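Local coordinates for protein nickel-dependent hydrogenase large subunit (Allochromatium vinosum, PDB 3MYR) that catalyses the reversible oxidation of molecular hydrogen at a nickel-iron centre and probably recycles the hydrogen released by nitrogenase, at residues 96-104 with 481-489; 197-208 with 241-252. One frame throughout, in Å; residues are numbered along the deposited sequence.

Helix 86-112 joins the two contacts, whose centres lie about 16 Å apart. In contact 1 it meets the hairpin turn that carries part of the Ni-Fe pocket; helices 181-201 and 203-209, the first partner of contact 2, lie against the same helix. H102 NE2 probably makes a hydrogen bond to Q198 OE1 at 3.0 Å, A98 CB packs on F204 CD2 at 3.5 Å, and I101 CG2 on W197 CH2 at 3.7 Å. Contact 1 touches the Ni-Fe group through A485, P486 and R487; its centre lies about 6 Å from the centre of the chain, that of contact 2 about 19 Å from the same point and away from the metal sites.

Contact 1. Residues 96-104 with 481-489; sequences IGAQYIHDH and GIMEAPRGA. With NFV (Ni-Fe oxidized active center), chain N.
Y100 on helix 96-104 and P486 at the tip of hairpin 481-489 bring the two backbones closest, CA to CA 5.4 Å, where a type I turn from A485 to G488 links strands 476-485 and 488-497; the helix and strand 481-485 have axes 32° apart. The Y100 ring crosses P486 at a slant, with P486 CA over one face, toward its rim, a CH-pi contact 4.1 Å from the centroid. At its far end Y100 OH donates to E484 O at 2.6 Å, coming from above the carbonyl plane. H104 CE1 meets P486 O at the edge of the imidazole, while its NE2 is held by E436. I96 and M483 reach toward each other tip to tip, CG2 to CE 3.7 Å. The turn is part of the Ni-Fe pocket of this hydrogenase: A485, P486 and R487 line it, and R487 N donates at 2.8 Å to N2, the outer atom of a diatomic ligand of the iron. The R487 chain, extended from CG to NE, passes alongside the oxygen O4 and the diatomic ligands and brings its guanidinium back to the helix. There it grips D103 end-on, NH2 to OD1 and NH1 to OD2 both 2.9 Å, the former on the syn lone pair, with carboxylate and guanidinium planes 38° apart. D103 has CG anti to the backbone N (chi1 -166°), which turns the carboxylate toward the turn. Its OD2 also accepts from Q99 NE2 at 3.0 Å, from the face opposite R487 NH1; two donors meet OD2 and a third OD1, which fixes the carboxylate, itself a second-shell group that positions the arginine. NH1 adds a weak bond to N2, and NH2 has a second carboxylate partner in D553.

Contact 2. Residues 197-208 with 241-252; sequences WQRDTAKFHAIF and EVRNLIQSMRTF
W197 and F252 pair where helix 197-201 runs antiparallel to helix 241-252, the short axes 10.3 Å apart and at 150°. Their rings form an offset stack, the centroids of the indole five-membered ring and the phenyl 4.2 Å apart and the planes at 16°. Each CB also lies over the other ring in a CH-pi contact, that of F252 3.5 Å from the centroid of that five-membered ring. W197 CG stands anti to the backbone N (chi1 168°), which sends the indole across to the neighbouring helix. Among polar links, W197 NE1 donates to S248 O at 3.2 Å from above the carbonyl plane, the opposite face from the helical F252 N donor. A water joins T201 OG1 to S248 OG, bridging the helices. The apolar core is knobs-into-holes packing of helix 241-252 against the antiparallel helices 197-201 and 203-208: F204 sits among V242, L245, I246 and M249, and L245 among D200, K203, F204 and I207, a hole spanning the break between those helices. At F204, V242 CG1 nears CE1 at 3.5 Å, and M249, bent at chi3, brings CE to CD1 at 3.5 Å, while L245 CB meets the ring edge. Farther along, I207 CG2 and F208 CE2 both lie 3.9 Å from V242 CG2. F204 also touches M444 of helix 426-456, and R199 forms a salt bridge with E30 of the small subunit.

Contact 1. Residues 96-104 with 481-489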
loop_
_atom_site.group_PDB
_atom_site.type_symbol
_atom_site.label_atom_id
_atom_site.label_comp_id
_atom_site.label_asym_id
_atom_site.label_seq_id
_atom_site.Cartn_x
_atom_site.Cartn_y
_atom_site.Cartn_z
ATOM N N ILE B 96 4.145 -13.087 1.230
ATOM C CA ILE B 96 4.739 -11.953 1.944
ATOM C C ILE B 96 6.018 -11.502 1.259
ATOM O O ILE B 96 6.193 -10.323 0.984
ATOM C CB ILE B 96 5.027 -12.274 3.449
ATOM C CG1 ILE B 96 3.720 -12.485 4.183
ATOM C CG2 ILE B 96 5.972 -11.172 4.155
ATOM C CD1 ILE B 96 3.939 -13.252 5.551
ATOM N N GLY B 97 6.899 -12.436 0.933
ATOM C CA GLY B 97 8.170 -12.083 0.223
ATOM C C GLY B 97 7.821 -11.387 -1.110
ATOM O O GLY B 97 8.401 -10.346 -1.432
ATOM N N ALA B 98 6.869 -11.922 -1.864
ATOM C CA ALA B 98 6.489 -11.298 -3.173
ATOM C C ALA B 98 6.012 -9.882 -2.921
ATOM O O ALA B 98 6.253 -8.977 -3.763
ATOM C CB ALA B 98 5.365 -12.076 -3.897
ATOM N N GLN B 99 5.303 -9.663 -1.803
ATOM C CA GLN B 99 4.768 -8.298 -1.545
ATOM C C GLN B 99 5.921 -7.296 -1.221
ATOM O O GLN B 99 5.909 -6.124 -1.644
ATOM C CB GLN B 99 3.769 -8.345 -0.357
ATOM C CG GLN B 99 3.349 -6.941 0.134
ATOM C CD GLN B 99 2.662 -6.116 -0.993
ATOM O OE1 GLN B 99 2.004 -6.679 -1.843
ATOM N NE2 GLN B 99 2.830 -4.774 -0.982
ATOM N N TYR B 100 6.858 -7.705 -0.343
ATOM C CA TYR B 100 8.017 -6.901 -0.065
ATOM C C TYR B 100 8.733 -6.474 -1.338
ATOM O O TYR B 100 9.119 -5.305 -1.492
ATOM C CB TYR B 100 9.069 -7.710 0.734
ATOM C CG TYR B 100 8.954 -7.485 2.201
ATOM C CD1 TYR B 100 7.953 -8.138 2.957
ATOM C CD2 TYR B 100 9.899 -6.738 2.866
ATOM C CE1 TYR B 100 7.893 -8.030 4.359
ATOM C CE2 TYR B 100 9.846 -6.626 4.262
ATOM C CZ TYR B 100 8.887 -7.294 5.015
ATOM O OH TYR B 100 8.909 -7.166 6.441
ATOM N N ILE B 101 9.014 -7.444 -2.192
ATOM C CA ILE B 101 9.863 -7.166 -3.371
ATOM C C ILE B 101 9.128 -6.205 -4.312
ATOM O O ILE B 101 9.674 -5.218 -4.733
ATOM C CB ILE B 101 10.206 -8.465 -4.019
ATOM C CG1 ILE B 101 11.192 -9.160 -3.026
ATOM C CG2 ILE B 101 10.971 -8.243 -5.337
ATOM C CD1 ILE B 101 11.097 -10.658 -3.213
ATOM N N HIS B 102 7.849 -6.479 -4.588
ATOM C CA HIS B 102 7.047 -5.622 -5.428
ATOM C C HIS B 102 7.052 -4.220 -4.834
ATOM O O HIS B 102 7.251 -3.245 -5.511
ATOM C CB HIS B 102 5.589 -6.177 -5.476
ATOM C CG HIS B 102 4.669 -5.353 -6.313
ATOM N ND1 HIS B 102 3.975 -4.265 -5.813
ATOM C CD2 HIS B 102 4.368 -5.422 -7.636
ATOM C CE1 HIS B 102 3.239 -3.748 -6.788
ATOM N NE2 HIS B 102 3.497 -4.402 -7.911
ATOM N N ASP B 103 6.748 -4.125 -3.543
ATOM C CA ASP B 103 6.490 -2.860 -2.878
ATOM C C ASP B 103 7.817 -2.014 -2.751
ATOM O O ASP B 103 7.835 -0.846 -3.088
ATOM C CB ASP B 103 5.942 -3.235 -1.490
ATOM C CG ASP B 103 5.302 -2.098 -0.762
ATOM O OD1 ASP B 103 5.677 -0.900 -0.999
ATOM O OD2 ASP B 103 4.391 -2.409 0.079
ATOM N N HIS B 104 8.937 -2.614 -2.357
ATOM C CA HIS B 104 10.204 -1.885 -2.244
ATOM C C HIS B 104 10.706 -1.367 -3.573
ATOM O O HIS B 104 11.245 -0.265 -3.613
ATOM C CB HIS B 104 11.307 -2.784 -1.622
ATOM C CG HIS B 104 11.132 -2.995 -0.140
ATOM N ND1 HIS B 104 10.216 -2.260 0.596
ATOM C CD2 HIS B 104 11.831 -3.738 0.756
ATOM C CE1 HIS B 104 10.338 -2.575 1.877
ATOM N NE2 HIS B 104 11.286 -3.491 1.996
ATOM N N GLY B 481 -2.252 -10.460 16.136
ATOM C CA GLY B 481 -1.637 -10.909 14.873
ATOM C C GLY B 481 -0.497 -9.966 14.565
ATOM O O GLY B 481 -0.700 -8.751 14.526
ATOM N N ILE B 482 0.712 -10.500 14.500
ATOM C CA ILE B 482 1.873 -9.658 14.221
ATOM C C ILE B 482 2.412 -9.951 12.840
ATOM O O ILE B 482 2.172 -11.018 12.237
ATOM C CB ILE B 482 3.023 -9.782 15.295
ATOM C CG1 ILE B 482 3.509 -11.204 15.426
ATOM C CG2 ILE B 482 2.543 -9.397 16.628
ATOM C CD1 ILE B 482 4.669 -11.627 14.364
ATOM N N MET B 483 3.118 -8.980 12.296
ATOM C CA MET B 483 3.705 -9.168 10.978
ATOM C C MET B 483 4.797 -8.102 10.830
ATOM O O MET B 483 4.722 -7.061 11.492
ATOM C CB MET B 483 2.640 -8.981 9.925
ATOM C CG MET B 483 3.225 -8.354 8.694
ATOM S SD MET B 483 2.265 -8.915 7.378
ATOM C CE MET B 483 3.509 -9.309 6.156
ATOM N N GLU B 484 5.806 -8.365 10.011
ATOM C CA GLU B 484 6.751 -7.310 9.619
ATOM C C GLU B 484 6.281 -6.939 8.230
ATOM O O GLU B 484 6.465 -7.709 7.295
ATOM C CB GLU B 484 8.197 -7.842 9.584
ATOM C CG GLU B 484 8.952 -7.852 10.984
ATOM C CD GLU B 484 9.178 -6.433 11.629
ATOM O OE1 GLU B 484 9.339 -5.381 10.911
ATOM O OE2 GLU B 484 9.223 -6.390 12.884
ATOM N N ALA B 485 5.562 -5.830 8.117
ATOM C CA ALA B 485 5.063 -5.362 6.816
ATOM C C ALA B 485 6.244 -4.609 6.149
ATOM O O ALA B 485 7.208 -4.273 6.840
ATOM C CB ALA B 485 3.867 -4.416 7.047
ATOM N N PRO B 486 6.229 -4.421 4.813
ATOM C CA PRO B 486 7.352 -3.629 4.228
ATOM C C PRO B 486 7.720 -2.299 4.928
ATOM O O PRO B 486 8.881 -1.918 4.903
ATOM C CB PRO B 486 6.877 -3.334 2.781
ATOM C CG PRO B 486 5.994 -4.535 2.492
ATOM C CD PRO B 486 5.214 -4.791 3.785
ATOM N N ARG B 487 6.755 -1.615 5.557
ATOM C CA ARG B 487 7.072 -0.395 6.286
ATOM C C ARG B 487 7.424 -0.601 7.756
ATOM O O ARG B 487 7.898 0.315 8.382
ATOM C CB ARG B 487 5.989 0.666 6.085
ATOM C CG ARG B 487 5.969 1.149 4.640
ATOM C CD ARG B 487 4.601 1.735 4.196
ATOM N NE ARG B 487 4.692 1.965 2.736
ATOM C CZ ARG B 487 4.567 1.022 1.787
ATOM N NH1 ARG B 487 4.281 -0.282 2.015
ATOM N NH2 ARG B 487 4.866 1.350 0.593
ATOM N N GLY B 488 7.282 -1.818 8.280
ATOM C CA GLY B 488 7.767 -2.125 9.626
ATOM C C GLY B 488 6.704 -2.947 10.409
ATOM O O GLY B 488 5.758 -3.522 9.819
ATOM N N ALA B 489 6.826 -2.944 11.734
ATOM C CA ALA B 489 6.102 -3.841 12.609
ATOM C C ALA B 489 4.620 -3.496 12.630
ATOM O O ALA B 489 4.294 -2.370 12.973
ATOM C CB ALA B 489 6.648 -3.682 14.055
HETATM FE FE NFV N . 1.320 -0.484 5.390
HETATM NI NI NFV N . -0.061 1.062 3.204
HETATM C C1 NFV N . 1.106 -1.484 6.587
HETATM O O1 NFV N . 1.006 -2.281 7.531
HETATM C C2 NFV N . 2.994 -1.327 5.040
HETATM N N2 NFV N . 4.024 -1.873 4.832
HETATM C C3 NFV N . 2.115 0.820 6.495
HETATM N N3 NFV N . 2.584 1.638 7.190
HETATM O O4 NFV N . 1.675 0.710 3.843
#

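Contact 2. Residues 197-208 with 241-252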
loop_
_atom_site.group_PDB
_atom_site.type_symbol
_atom_site.label_atom_id
_atom_site.label_comp_id
_atom_site.label_asym_id
_atom_site.label_seq_id
_atom_site.Cartn_x
_atom_site.Cartn_y
_atom_site.Cartn_z
ATOM N N TRP B 197 8.027 -4.576 -15.049
ATOM C CA TRP B 197 8.372 -5.701 -14.192
ATOM C C TRP B 197 7.335 -5.877 -13.048
ATOM O O TRP B 197 6.897 -7.008 -12.718
ATOM C CB TRP B 197 9.796 -5.452 -13.585
ATOM C CG TRP B 197 10.109 -6.409 -12.478
ATOM C CD1 TRP B 197 10.679 -7.675 -12.587
ATOM C CD2 TRP B 197 9.852 -6.189 -11.075
ATOM N NE1 TRP B 197 10.798 -8.215 -11.310
ATOM C CE2 TRP B 197 10.343 -7.304 -10.380
ATOM C CE3 TRP B 197 9.330 -5.104 -10.341
ATOM C CZ2 TRP B 197 10.206 -7.431 -8.986
ATOM C CZ3 TRP B 197 9.131 -5.257 -8.976
ATOM C CH2 TRP B 197 9.629 -6.399 -8.303
ATOM N N GLN B 198 6.877 -4.756 -12.486
ATOM C CA GLN B 198 5.986 -4.878 -11.306
ATOM C C GLN B 198 4.655 -5.534 -11.648
ATOM O O GLN B 198 4.131 -6.302 -10.867
ATOM C CB GLN B 198 5.813 -3.557 -10.557
ATOM C CG GLN B 198 5.136 -2.402 -11.295
ATOM C CD GLN B 198 3.637 -2.535 -11.422
ATOM O OE1 GLN B 198 2.934 -3.159 -10.579
ATOM N NE2 GLN B 198 3.129 -1.968 -12.493
ATOM N N ARG B 199 4.128 -5.269 -12.843
ATOM C CA ARG B 199 2.798 -5.746 -13.188
ATOM C C ARG B 199 2.890 -7.211 -13.585
ATOM O O ARG B 199 1.949 -7.987 -13.364
ATOM C CB ARG B 199 2.128 -4.923 -14.311
ATOM C CG ARG B 199 2.846 -4.952 -15.710
ATOM C CD ARG B 199 2.011 -4.057 -16.718
ATOM N NE ARG B 199 1.881 -2.682 -16.196
ATOM C CZ ARG B 199 2.659 -1.660 -16.589
ATOM N NH1 ARG B 199 2.497 -0.451 -16.047
ATOM N NH2 ARG B 199 3.498 -1.819 -17.628
ATOM N N ASP B 200 4.048 -7.615 -14.039
ATOM C CA ASP B 200 4.284 -9.046 -14.133
ATOM C C ASP B 200 4.425 -9.782 -12.809
ATOM O O ASP B 200 3.799 -10.831 -12.580
ATOM C CB ASP B 200 5.508 -9.293 -14.975
ATOM C CG ASP B 200 5.125 -9.910 -16.284
ATOM O OD1 ASP B 200 4.359 -9.185 -17.055
ATOM O OD2 ASP B 200 5.365 -11.193 -16.371
ATOM N N THR B 201 5.233 -9.245 -11.924
ATOM C CA THR B 201 5.377 -9.774 -10.562
ATOM C C THR B 201 4.041 -9.956 -9.779
ATOM O O THR B 201 3.897 -10.898 -8.985
ATOM C CB THR B 201 6.362 -8.843 -9.807
ATOM O OG1 THR B 201 7.637 -8.968 -10.474
ATOM C CG2 THR B 201 6.511 -9.208 -8.335
ATOM N N ALA B 202 3.087 -9.035 -9.980
ATOM C CA ALA B 202 1.794 -9.089 -9.327
ATOM C C ALA B 202 1.010 -10.357 -9.645
ATOM O O ALA B 202 0.054 -10.694 -8.923
ATOM C CB ALA B 202 0.972 -7.879 -9.741
ATOM N N LYS B 203 1.349 -11.037 -10.744
ATOM C CA LYS B 203 0.677 -12.331 -11.089
ATOM C C LYS B 203 0.907 -13.385 -10.018
ATOM O O LYS B 203 0.135 -14.334 -9.901
ATOM C CB LYS B 203 1.295 -12.874 -12.413
ATOM C CG LYS B 203 0.896 -12.001 -13.613
ATOM C CD LYS B 203 1.529 -12.557 -14.850
ATOM C CE LYS B 203 1.067 -11.687 -16.044
ATOM N NZ LYS B 203 1.868 -12.279 -17.179
ATOM N N PHE B 204 1.984 -13.220 -9.231
ATOM C CA PHE B 204 2.269 -14.180 -8.167
ATOM C C PHE B 204 1.129 -14.189 -7.120
ATOM O O PHE B 204 0.637 -15.254 -6.738
ATOM C CB PHE B 204 3.567 -13.746 -7.434
ATOM C CG PHE B 204 4.167 -14.807 -6.511
ATOM C CD1 PHE B 204 5.154 -15.675 -6.969
ATOM C CD2 PHE B 204 3.766 -14.892 -5.173
ATOM C CE1 PHE B 204 5.782 -16.593 -6.099
ATOM C CE2 PHE B 204 4.322 -15.855 -4.327
ATOM C CZ PHE B 204 5.372 -16.671 -4.785
ATOM N N HIS B 205 0.759 -13.026 -6.584
ATOM C CA HIS B 205 -0.410 -12.992 -5.703
ATOM C C HIS B 205 -1.729 -13.476 -6.380
ATOM O O HIS B 205 -2.608 -14.041 -5.701
ATOM C CB HIS B 205 -0.642 -11.573 -5.171
ATOM C CG HIS B 205 0.361 -11.162 -4.147
ATOM N ND1 HIS B 205 0.369 -9.903 -3.569
ATOM C CD2 HIS B 205 1.353 -11.874 -3.543
ATOM C CE1 HIS B 205 1.280 -9.880 -2.612
ATOM N NE2 HIS B 205 1.906 -11.051 -2.591
ATOM N N ALA B 206 -1.844 -13.331 -7.694
ATOM C CA ALA B 206 -3.115 -13.727 -8.323
ATOM C C ALA B 206 -3.211 -15.255 -8.359
ATOM O O ALA B 206 -4.269 -15.830 -8.116
ATOM C CB ALA B 206 -3.208 -13.131 -9.739
ATOM N N ILE B 207 -2.071 -15.918 -8.547
ATOM C CA ILE B 207 -2.095 -17.369 -8.551
ATOM C C ILE B 207 -2.582 -17.976 -7.202
ATOM O O ILE B 207 -3.514 -18.754 -7.177
ATOM C CB ILE B 207 -0.752 -17.962 -8.997
ATOM C CG1 ILE B 207 -0.499 -17.617 -10.466
ATOM C CG2 ILE B 207 -0.700 -19.542 -8.744
ATOM C CD1 ILE B 207 0.983 -17.976 -10.942
ATOM N N PHE B 208 -2.065 -17.480 -6.109
ATOM C CA PHE B 208 -2.379 -18.030 -4.804
ATOM C C PHE B 208 -3.592 -17.308 -4.221
ATOM O O PHE B 208 -4.345 -17.904 -3.482
ATOM C CB PHE B 208 -1.178 -17.731 -3.917
ATOM C CG PHE B 208 -0.007 -18.659 -4.196
ATOM C CD1 PHE B 208 -0.148 -20.039 -3.977
ATOM C CD2 PHE B 208 1.200 -18.164 -4.653
ATOM C CE1 PHE B 208 0.946 -20.942 -4.206
ATOM C CE2 PHE B 208 2.302 -19.038 -4.887
ATOM C CZ PHE B 208 2.160 -20.442 -4.657
ATOM N N GLU B 241 4.526 -21.883 -13.300
ATOM C CA GLU B 241 4.416 -20.405 -13.447
ATOM C C GLU B 241 4.967 -19.680 -12.199
ATOM O O GLU B 241 5.644 -18.680 -12.296
ATOM C CB GLU B 241 2.933 -20.023 -13.643
ATOM C CG GLU B 241 2.274 -20.704 -14.879
ATOM C CD GLU B 241 0.775 -20.275 -15.091
ATOM O OE1 GLU B 241 0.526 -19.403 -15.950
ATOM O OE2 GLU B 241 -0.121 -20.696 -14.327
ATOM N N VAL B 242 4.694 -20.212 -11.015
ATOM C CA VAL B 242 5.170 -19.576 -9.802
ATOM C C VAL B 242 6.709 -19.585 -9.820
ATOM O O VAL B 242 7.368 -18.589 -9.469
ATOM C CB VAL B 242 4.680 -20.338 -8.612
ATOM C CG1 VAL B 242 5.410 -19.873 -7.282
ATOM C CG2 VAL B 242 3.139 -20.270 -8.518
ATOM N N ARG B 243 7.291 -20.712 -10.246
ATOM C CA ARG B 243 8.744 -20.773 -10.275
ATOM C C ARG B 243 9.363 -19.689 -11.167
ATOM O O ARG B 243 10.381 -19.067 -10.835
ATOM C CB ARG B 243 9.195 -22.127 -10.802
ATOM C CG ARG B 243 10.727 -22.125 -10.882
ATOM C CD ARG B 243 11.226 -23.267 -11.793
ATOM N NE ARG B 243 11.356 -24.469 -10.972
ATOM C CZ ARG B 243 12.421 -24.754 -10.218
ATOM N NH1 ARG B 243 13.483 -23.935 -10.159
ATOM N NH2 ARG B 243 12.410 -25.862 -9.491
ATOM N N ASN B 244 8.799 -19.501 -12.351
ATOM C CA ASN B 244 9.345 -18.471 -13.248
ATOM C C ASN B 244 9.228 -17.066 -12.656
ATOM O O ASN B 244 10.111 -16.217 -12.843
ATOM C CB ASN B 244 8.660 -18.529 -14.629
ATOM C CG ASN B 244 9.214 -19.679 -15.496
ATOM O OD1 ASN B 244 9.996 -20.493 -15.032
ATOM N ND2 ASN B 244 8.792 -19.745 -16.746
ATOM N N LEU B 245 8.120 -16.791 -11.969
ATOM C CA LEU B 245 7.955 -15.434 -11.362
ATOM C C LEU B 245 9.040 -15.166 -10.285
ATOM O O LEU B 245 9.576 -14.079 -10.216
ATOM C CB LEU B 245 6.532 -15.277 -10.756
ATOM C CG LEU B 245 5.470 -15.242 -11.841
ATOM C CD1 LEU B 245 4.043 -15.630 -11.225
ATOM C CD2 LEU B 245 5.517 -13.805 -12.536
ATOM N N ILE B 246 9.428 -16.178 -9.512
ATOM C CA ILE B 246 10.441 -15.961 -8.447
ATOM C C ILE B 246 11.800 -15.596 -9.051
ATOM O O ILE B 246 12.505 -14.718 -8.570
ATOM C CB ILE B 246 10.609 -17.256 -7.606
ATOM C CG1 ILE B 246 9.362 -17.469 -6.716
ATOM C CG2 ILE B 246 11.895 -17.155 -6.759
ATOM C CD1 ILE B 246 9.334 -18.893 -5.956
ATOM N N GLN B 247 12.140 -16.267 -10.146
ATOM C CA GLN B 247 13.316 -15.969 -10.923
ATOM C C GLN B 247 13.340 -14.555 -11.507
ATOM O O GLN B 247 14.405 -13.874 -11.394
ATOM C CB GLN B 247 13.429 -16.983 -12.038
ATOM C CG GLN B 247 14.663 -16.940 -12.843
ATOM C CD GLN B 247 14.722 -18.227 -13.718
ATOM O OE1 GLN B 247 14.179 -19.326 -13.332
ATOM N NE2 GLN B 247 15.299 -18.088 -14.924
ATOM N N SER B 248 12.244 -14.078 -12.128
ATOM C CA SER B 248 12.277 -12.678 -12.508
ATOM C C SER B 248 12.329 -11.684 -11.382
ATOM O O SER B 248 12.869 -10.604 -11.560
ATOM C CB SER B 248 11.273 -12.224 -13.576
ATOM O OG SER B 248 10.146 -12.926 -13.418
ATOM N N MET B 249 11.791 -12.019 -10.221
ATOM C CA MET B 249 11.993 -11.178 -9.030
ATOM C C MET B 249 13.453 -11.100 -8.644
ATOM O O MET B 249 13.965 -9.988 -8.449
ATOM C CB MET B 249 11.189 -11.695 -7.841
ATOM C CG MET B 249 9.696 -11.540 -8.023
ATOM S SD MET B 249 8.974 -12.291 -6.536
ATOM C CE MET B 249 7.498 -13.053 -7.204
ATOM N N ARG B 250 14.126 -12.268 -8.578
ATOM C CA ARG B 250 15.527 -12.316 -8.215
ATOM C C ARG B 250 16.369 -11.471 -9.183
ATOM O O ARG B 250 17.259 -10.708 -8.765
ATOM C CB ARG B 250 16.098 -13.748 -8.235
ATOM C CG ARG B 250 17.497 -13.833 -7.586
ATOM C CD ARG B 250 17.712 -15.288 -7.064
ATOM N NE ARG B 250 18.765 -15.418 -6.032
ATOM C CZ ARG B 250 20.075 -15.471 -6.297
ATOM N NH1 ARG B 250 20.957 -15.603 -5.325
ATOM N NH2 ARG B 250 20.526 -15.390 -7.536
ATOM N N THR B 251 16.148 -11.652 -10.469
ATOM C CA THR B 251 16.969 -10.990 -11.454
ATOM C C THR B 251 16.800 -9.479 -11.337
ATOM O O THR B 251 17.776 -8.747 -11.431
ATOM C CB THR B 251 16.518 -11.410 -12.881
ATOM O OG1 THR B 251 16.730 -12.798 -12.963
ATOM C CG2 THR B 251 17.425 -10.769 -13.999
ATOM N N PHE B 252 15.568 -9.000 -11.156
ATOM C CA PHE B 252 15.354 -7.516 -11.174
ATOM C C PHE B 252 15.987 -6.886 -9.937
ATOM O O PHE B 252 16.662 -5.833 -10.024
ATOM C CB PHE B 252 13.886 -7.143 -11.297
ATOM C CG PHE B 252 13.641 -5.730 -11.730
ATOM C CD1 PHE B 252 13.496 -4.698 -10.774
ATOM C CD2 PHE B 252 13.601 -5.401 -13.068
ATOM C CE1 PHE B 252 13.310 -3.335 -11.214
ATOM C CE2 PHE B 252 13.404 -4.049 -13.487
ATOM C CZ PHE B 252 13.199 -3.049 -12.540
HETATM O O HOH W 1 8.486 -10.360 -12.984
#